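PDB 1ZAV: large ribosomal subunit protein uL10, which forms part of the ribosomal stalk, carrying L7/L12 dimers, and is thought to be central to the ribosome's dealings with GTP-bound translation factors. Local coordinates for residues R148-A151 / P152-L156; L135-K138 / E139-Y142; R44-K48 / Y49-A53. One frame throughout, in Å; residues are numbered along the deposited sequence.

Contact 1: R148-A151 / P152-L156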
loop_
_atom_site.group_PDB
_atom_site.type_symbol
_atom_site.label_atom_id
_atom_site.label_comp_id
_atom_site.label_asym_id
_atom_site.label_seq_id
_atom_site.Cartn_x
_atom_site.Cartn_y
_atom_site.Cartn_z
ATOM N N ARG A 148 -3.402 -5.269 2.315
ATOM C CA ARG A 148 -3.815 -3.979 1.773
ATOM C C ARG A 148 -5.295 -4.027 1.444
ATOM O O ARG A 148 -6.014 -3.046 1.626
ATOM C CB ARG A 148 -3.016 -3.638 0.511
ATOM C CG ARG A 148 -1.733 -2.878 0.786
ATOM C CD ARG A 148 -0.847 -3.634 1.754
ATOM N NE ARG A 148 0.420 -2.946 1.979
ATOM C CZ ARG A 148 1.453 -3.477 2.625
ATOM N NH1 ARG A 148 2.571 -2.778 2.783
ATOM N NH2 ARG A 148 1.372 -4.709 3.110
ATOM N N VAL A 149 -5.739 -5.187 0.972
ATOM C CA VAL A 149 -7.135 -5.401 0.612
ATOM C C VAL A 149 -7.995 -5.546 1.867
ATOM O O VAL A 149 -9.172 -5.201 1.870
ATOM C CB VAL A 149 -7.290 -6.668 -0.267
ATOM C CG1 VAL A 149 -8.749 -7.018 -0.430
ATOM C CG2 VAL A 149 -6.652 -6.428 -1.635
ATOM N N LYS A 150 -7.398 -6.041 2.945
ATOM C CA LYS A 150 -8.143 -6.229 4.179
ATOM C C LYS A 150 -8.186 -4.963 5.036
ATOM O O LYS A 150 -8.965 -4.883 5.988
ATOM C CB LYS A 150 -7.520 -7.373 4.987
ATOM C CG LYS A 150 -8.352 -7.825 6.178
ATOM C CD LYS A 150 -7.684 -8.986 6.910
ATOM C CE LYS A 150 -8.581 -9.541 8.000
ATOM N NZ LYS A 150 -7.914 -10.642 8.760
ATOM N N ALA A 151 -7.364 -3.979 4.681
ATOM C CA ALA A 151 -7.258 -2.736 5.444
ATOM C C ALA A 151 -8.537 -2.143 6.039
ATOM O O ALA A 151 -8.563 -1.814 7.221
ATOM C CB ALA A 151 -6.530 -1.684 4.625
ATOM N N PRO A 152 -9.606 -1.979 5.232
ATOM C CA PRO A 152 -10.869 -1.417 5.725
ATOM C C PRO A 152 -11.410 -2.158 6.939
ATOM O O PRO A 152 -11.829 -1.544 7.939
ATOM C CB PRO A 152 -11.800 -1.552 4.519
ATOM C CG PRO A 152 -10.880 -1.385 3.377
ATOM C CD PRO A 152 -9.694 -2.240 3.783
ATOM N N ILE A 153 -11.417 -3.482 6.839
ATOM C CA ILE A 153 -11.893 -4.327 7.924
ATOM C C ILE A 153 -10.935 -4.173 9.112
ATOM O O ILE A 153 -11.364 -3.928 10.242
ATOM C CB ILE A 153 -11.963 -5.798 7.461
ATOM C CG1 ILE A 153 -13.064 -5.934 6.402
ATOM C CG2 ILE A 153 -12.216 -6.721 8.643
ATOM C CD1 ILE A 153 -13.078 -7.258 5.665
ATOM N N THR A 154 -9.640 -4.300 8.842
ATOM C CA THR A 154 -8.615 -4.150 9.881
ATOM C C THR A 154 -8.737 -2.780 10.557
ATOM O O THR A 154 -8.642 -2.671 11.783
ATOM C CB THR A 154 -7.200 -4.274 9.277
ATOM O OG1 THR A 154 -7.059 -5.561 8.671
ATOM C CG2 THR A 154 -6.120 -4.093 10.368
ATOM N N GLY A 155 -8.959 -1.741 9.752
ATOM C CA GLY A 155 -9.087 -0.399 10.285
ATOM C C GLY A 155 -10.308 -0.181 11.167
ATOM O O GLY A 155 -10.267 0.624 12.108
ATOM N N LEU A 156 -11.399 -0.876 10.859
ATOM C CA LEU A 156 -12.636 -0.776 11.641
ATOM C C LEU A 156 -12.423 -1.319 13.063
ATOM O O LEU A 156 -12.781 -0.682 14.052
ATOM C CB LEU A 156 -13.760 -1.572 10.960
ATOM C CG LEU A 156 -15.036 -1.819 11.784
ATOM C CD1 LEU A 156 -15.728 -0.497 12.096
ATOM C CD2 LEU A 156 -15.963 -2.765 11.049
#
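Lys150 and Thr154, one helical turn apart, show how a helix re-establishes itself after an internal proline. Their side chains cross at about a right angle: the aliphatic stem of Lys150 passes over the hydroxyl of Thr154, with CG of Lys150 3.6 Å from OG1 of Thr154. The lysine has CG anti to its own N (chi1 -170°) and stays extended beyond it, which carries the ammonium group outward, away from the helix, to the backbone of another protein chain. Thr154 OG1 stands beside the threonine's own N and faces back down the helix, where Lys150 O lies 3.4 Å from it, a weak hydrogen bond at most. The firm grip on that carbonyl comes from Thr154 N, 3.0 Å from Lys150 O in a nearly straight bond (175°). One residue on, Gly155 N hydrogen-bonds to Ala151 O over a short 2.6 Å. Pro152 has no N-H to give to the preceding turn; CD of Pro152 lies 3.6 Å from Val149 O. The helix kinks here. Helix 138-176 thus bends within the region that binds L7/L12 dimers, far out from the sheet of the chain. Three other protein chains surround it, with apolar side chains against Val149, Pro152, Ile153 and Leu156 and an aromatic one on Ala151 and Pro152; Arg148 NE pairs with an acidic side chain of one of these chains.

Contact 2: L135-K138 / E139-Y142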
loop_
_atom_site.group_PDB
_atom_site.type_symbol
_atom_site.label_atom_id
_atom_site.label_comp_id
_atom_site.label_asym_id
_atom_site.label_seq_id
_atom_site.Cartn_x
_atom_site.Cartn_y
_atom_site.Cartn_z
ATOM N N LEU A 135 11.706 -2.247 -5.998
ATOM C CA LEU A 135 10.421 -2.924 -5.902
ATOM C C LEU A 135 10.656 -4.335 -5.383
ATOM O O LEU A 135 11.656 -4.970 -5.720
ATOM C CB LEU A 135 9.734 -3.003 -7.269
ATOM C CG LEU A 135 9.312 -1.686 -7.920
ATOM C CD1 LEU A 135 8.744 -1.970 -9.302
ATOM C CD2 LEU A 135 8.284 -0.983 -7.045
ATOM N N PRO A 136 9.746 -4.838 -4.535
ATOM C CA PRO A 136 9.889 -6.194 -3.993
ATOM C C PRO A 136 9.503 -7.223 -5.053
ATOM O O PRO A 136 8.939 -6.867 -6.088
ATOM C CB PRO A 136 8.931 -6.189 -2.805
ATOM C CG PRO A 136 7.838 -5.273 -3.270
ATOM C CD PRO A 136 8.596 -4.142 -3.931
ATOM N N SER A 137 9.801 -8.491 -4.802
ATOM C CA SER A 137 9.469 -9.539 -5.767
ATOM C C SER A 137 7.960 -9.663 -5.926
ATOM O O SER A 137 7.200 -9.277 -5.042
ATOM C CB SER A 137 10.033 -10.888 -5.318
ATOM O OG SER A 137 9.349 -11.367 -4.174
ATOM N N LYS A 138 7.534 -10.212 -7.058
ATOM C CA LYS A 138 6.116 -10.388 -7.329
ATOM C C LYS A 138 5.469 -11.186 -6.198
ATOM O O LYS A 138 4.342 -10.897 -5.784
ATOM C CB LYS A 138 5.922 -11.112 -8.663
ATOM C CG LYS A 138 4.498 -11.068 -9.162
ATOM C CD LYS A 138 4.399 -11.437 -10.626
ATOM C CE LYS A 138 3.017 -11.093 -11.160
ATOM N NZ LYS A 138 2.915 -11.234 -12.635
ATOM N N GLU A 139 6.186 -12.186 -5.693
ATOM C CA GLU A 139 5.656 -12.996 -4.606
ATOM C C GLU A 139 5.423 -12.158 -3.358
ATOM O O GLU A 139 4.373 -12.263 -2.728
ATOM C CB GLU A 139 6.592 -14.167 -4.294
ATOM C CG GLU A 139 6.465 -15.313 -5.283
ATOM C CD GLU A 139 5.022 -15.786 -5.451
ATOM O OE1 GLU A 139 4.395 -16.190 -4.443
ATOM O OE2 GLU A 139 4.511 -15.751 -6.594
ATOM N N GLU A 140 6.400 -11.327 -3.005
ATOM C CA GLU A 140 6.276 -10.460 -1.838
ATOM C C GLU A 140 5.100 -9.506 -2.068
ATOM O O GLU A 140 4.331 -9.204 -1.154
ATOM C CB GLU A 140 7.568 -9.663 -1.629
ATOM C CG GLU A 140 8.798 -10.532 -1.415
ATOM C CD GLU A 140 10.079 -9.727 -1.237
ATOM O OE1 GLU A 140 10.372 -8.858 -2.086
ATOM O OE2 GLU A 140 10.806 -9.974 -0.250
ATOM N N LEU A 141 4.958 -9.050 -3.307
ATOM C CA LEU A 141 3.872 -8.142 -3.659
ATOM C C LEU A 141 2.520 -8.804 -3.438
ATOM O O LEU A 141 1.630 -8.214 -2.816
ATOM C CB LEU A 141 4.007 -7.694 -5.114
ATOM C CG LEU A 141 5.120 -6.687 -5.402
ATOM C CD1 LEU A 141 5.268 -6.511 -6.908
ATOM C CD2 LEU A 141 4.797 -5.353 -4.730
ATOM N N TYR A 142 2.363 -10.025 -3.942
ATOM C CA TYR A 142 1.111 -10.752 -3.773
ATOM C C TYR A 142 0.808 -10.904 -2.285
ATOM O O TYR A 142 -0.339 -10.778 -1.860
ATOM C CB TYR A 142 1.201 -12.135 -4.423
ATOM C CG TYR A 142 0.956 -12.150 -5.918
ATOM C CD1 TYR A 142 1.756 -12.916 -6.764
ATOM C CD2 TYR A 142 -0.096 -11.428 -6.485
ATOM C CE1 TYR A 142 1.520 -12.966 -8.133
ATOM C CE2 TYR A 142 -0.346 -11.473 -7.858
ATOM C CZ TYR A 142 0.469 -12.244 -8.673
ATOM O OH TYR A 142 0.231 -12.296 -10.025
#
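Ser137 O and Lys138 O start the helical ladder, accepting from Leu141 N and Tyr142 N at the head of helix 138-176. Just before these bonds the chain is extended through Pro136 and Ser137, and the serine side chain reaches forward over the first turn. Its OG sits between its own N and carbonyl carbon (chi1 69°), and from there it accepts from Glu140 N, 3.2 Å from Ser137 OG. Glu140 returns the favour: its extended side chain runs back toward the start of the helix, and OE1 of Glu140 takes the N-H of Ser137 at 2.8 Å, on the anti side of the carboxylate and 19° out of its plane. These reciprocal bonds make a capping box, with Ser137 as N-cap. Around it closes a hydrophobic staple, in which the residue before the cap meets the one four beyond it: Pro136 and Leu141 cross at about a right angle, tightly, with CG of Pro136 3.4 Å from CD2 of Leu141. Farther along, Lys138 runs extended beside Tyr142, pointing the same way; CG of Lys138 lies 3.7 Å from CE1 of Tyr142, and CE of Lys138 comes within 3.2 Å of the tyrosine OH. The ammonium group of Lys138 goes on to the backbone of another protein chain, while the Tyr142 ring stacks on an aromatic side chain of yet another.

Contact 3: R44-K48 / Y49-A53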
loop_
_atom_site.group_PDB
_atom_site.type_symbol
_atom_site.label_atom_id
_atom_site.label_comp_id
_atom_site.label_asym_id
_atom_site.label_seq_id
_atom_site.Cartn_x
_atom_site.Cartn_y
_atom_site.Cartn_z
ATOM N N ARG A 44 25.115 -10.489 -16.432
ATOM C CA ARG A 44 24.128 -10.441 -15.356
ATOM C C ARG A 44 22.726 -10.365 -15.946
ATOM O O ARG A 44 21.782 -10.956 -15.417
ATOM C CB ARG A 44 24.378 -9.240 -14.435
ATOM C CG ARG A 44 25.682 -9.320 -13.615
ATOM C CD ARG A 44 25.767 -8.200 -12.569
ATOM N NE ARG A 44 27.117 -8.048 -12.010
ATOM C CZ ARG A 44 27.447 -7.165 -11.070
ATOM N NH1 ARG A 44 26.529 -6.350 -10.567
ATOM N NH2 ARG A 44 28.701 -7.078 -10.645
ATOM N N LEU A 45 22.587 -9.635 -17.051
ATOM C CA LEU A 45 21.292 -9.515 -17.699
ATOM C C LEU A 45 20.857 -10.843 -18.310
ATOM O O LEU A 45 19.735 -11.285 -18.106
ATOM C CB LEU A 45 21.342 -8.433 -18.784
ATOM C CG LEU A 45 21.402 -7.003 -18.229
ATOM C CD1 LEU A 45 21.697 -6.002 -19.338
ATOM C CD2 LEU A 45 20.066 -6.684 -17.542
ATOM N N ARG A 46 21.755 -11.475 -19.053
ATOM C CA ARG A 46 21.459 -12.739 -19.718
ATOM C C ARG A 46 21.071 -13.853 -18.750
ATOM O O ARG A 46 20.151 -14.633 -19.013
ATOM C CB ARG A 46 22.664 -13.164 -20.557
ATOM C CG ARG A 46 22.479 -14.474 -21.290
ATOM C CD ARG A 46 23.752 -14.860 -22.033
ATOM N NE ARG A 46 24.058 -13.945 -23.131
ATOM C CZ ARG A 46 23.295 -13.794 -24.210
ATOM N NH1 ARG A 46 22.175 -14.497 -24.331
ATOM N NH2 ARG A 46 23.653 -12.946 -25.170
ATOM N N GLU A 47 21.786 -13.923 -17.632
ATOM C CA GLU A 47 21.530 -14.916 -16.599
ATOM C C GLU A 47 20.068 -14.877 -16.166
ATOM O O GLU A 47 19.509 -15.887 -15.742
ATOM C CB GLU A 47 22.431 -14.632 -15.401
ATOM C CG GLU A 47 22.023 -15.307 -14.108
ATOM C CD GLU A 47 22.895 -14.877 -12.939
ATOM O OE1 GLU A 47 24.091 -15.243 -12.922
ATOM O OE2 GLU A 47 22.388 -14.162 -12.043
ATOM N N LYS A 48 19.447 -13.707 -16.286
ATOM C CA LYS A 48 18.057 -13.531 -15.892
ATOM C C LYS A 48 17.093 -13.431 -17.066
ATOM O O LYS A 48 15.934 -13.824 -16.953
ATOM C CB LYS A 48 17.910 -12.267 -15.033
ATOM C CG LYS A 48 18.665 -12.297 -13.710
ATOM C CD LYS A 48 18.090 -13.338 -12.764
ATOM C CE LYS A 48 18.779 -13.296 -11.413
ATOM N NZ LYS A 48 18.095 -14.193 -10.448
ATOM N N TYR A 49 17.559 -12.907 -18.193
ATOM C CA TYR A 49 16.678 -12.740 -19.346
ATOM C C TYR A 49 17.038 -13.561 -20.586
ATOM O O TYR A 49 16.237 -13.663 -21.517
ATOM C CB TYR A 49 16.632 -11.256 -19.742
ATOM C CG TYR A 49 15.841 -10.366 -18.792
ATOM C CD1 TYR A 49 14.495 -10.070 -19.037
ATOM C CD2 TYR A 49 16.440 -9.820 -17.656
ATOM C CE1 TYR A 49 13.764 -9.243 -18.169
ATOM C CE2 TYR A 49 15.719 -8.997 -16.779
ATOM C CZ TYR A 49 14.385 -8.712 -17.042
ATOM O OH TYR A 49 13.676 -7.898 -16.175
ATOM N N GLY A 50 18.228 -14.142 -20.612
ATOM C CA GLY A 50 18.622 -14.875 -21.807
ATOM C C GLY A 50 18.808 -13.840 -22.912
ATOM O O GLY A 50 19.632 -12.937 -22.783
ATOM N N ASP A 51 18.044 -13.950 -23.992
ATOM C CA ASP A 51 18.145 -12.988 -25.084
ATOM C C ASP A 51 16.999 -11.972 -25.016
ATOM O O ASP A 51 16.791 -11.205 -25.961
ATOM C CB ASP A 51 18.079 -13.702 -26.445
ATOM C CG ASP A 51 19.261 -14.616 -26.692
ATOM O OD1 ASP A 51 20.416 -14.138 -26.612
ATOM O OD2 ASP A 51 19.035 -15.815 -26.974
ATOM N N GLY A 52 16.261 -11.988 -23.905
ATOM C CA GLY A 52 15.114 -11.112 -23.731
ATOM C C GLY A 52 15.444 -9.689 -23.346
ATOM O O GLY A 52 14.560 -8.843 -23.247
ATOM N N ALA A 53 16.721 -9.425 -23.123
ATOM C CA ALA A 53 17.162 -8.087 -22.760
ATOM C C ALA A 53 18.477 -7.796 -23.459
ATOM O O ALA A 53 19.288 -8.701 -23.683
ATOM C CB ALA A 53 17.334 -7.981 -21.241
HETATM O O HOH W 1 22.483 -12.905 -27.912
#
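Arg46 reaches past Gly50 to Asp51 where helix 35-49 ends, a worked example of a helix leaving through a type II' turn, here Tyr49 to Gly52, with Gly50 at positive phi. Gly50 N still bonds back to Arg46 O. Along the arginine, CB lies 3.8 Å from Gly50 O and CG of Arg46 comes to 3.6 Å of the same oxygen; the chain is extended as far as CD, then bends at chi3 (-67°), which swings the guanidinium over the turn. There NH1 of Arg46 meets Asp51 OD1 at 2.9 Å in a salt bridge, almost straight (176°) and in the guanidinium plane, but 54° above the carboxylate plane. Both side chains also touch a crystal neighbour. On the inner side Tyr49 N bonds to Leu45 O, which also lies at the edge of the tyrosine ring, 3.6 Å from CD2 of Tyr49. The ring carries its OH to Asp92 O, near helix 94-106, so an alanine here would probably leave Asp92 O without this donor and open a gap beside Glu95. A water completes the outer link, accepting from Arg46 NH2 at 3.0 Å and donating to Asp51 OD1.

In the fold
Along the chain contact 3 comes first, then contact 2, then contact 1, and none touches another. Contact 3 closes helix 35-49 and leads into strand 53-58, an outermost strand of the antiparallel sheet within this chain. Contact 2 lies about 20 Å away, centre to centre, where the loop after helix 126-133 gives way to helix 138-176. Contact 1 lies on that same helix, and the centres of contacts 1 and 2 are about 20 Å apart; those of contacts 1 and 3 are about 39 Å apart. The series thus runs from the globular, sheet-bearing part outward: one contact ends a helix, the next begins one and the last bends it, the latter two among other protein chains, contact 2 at the start of the L7/L12-binding region and contact 1 within it.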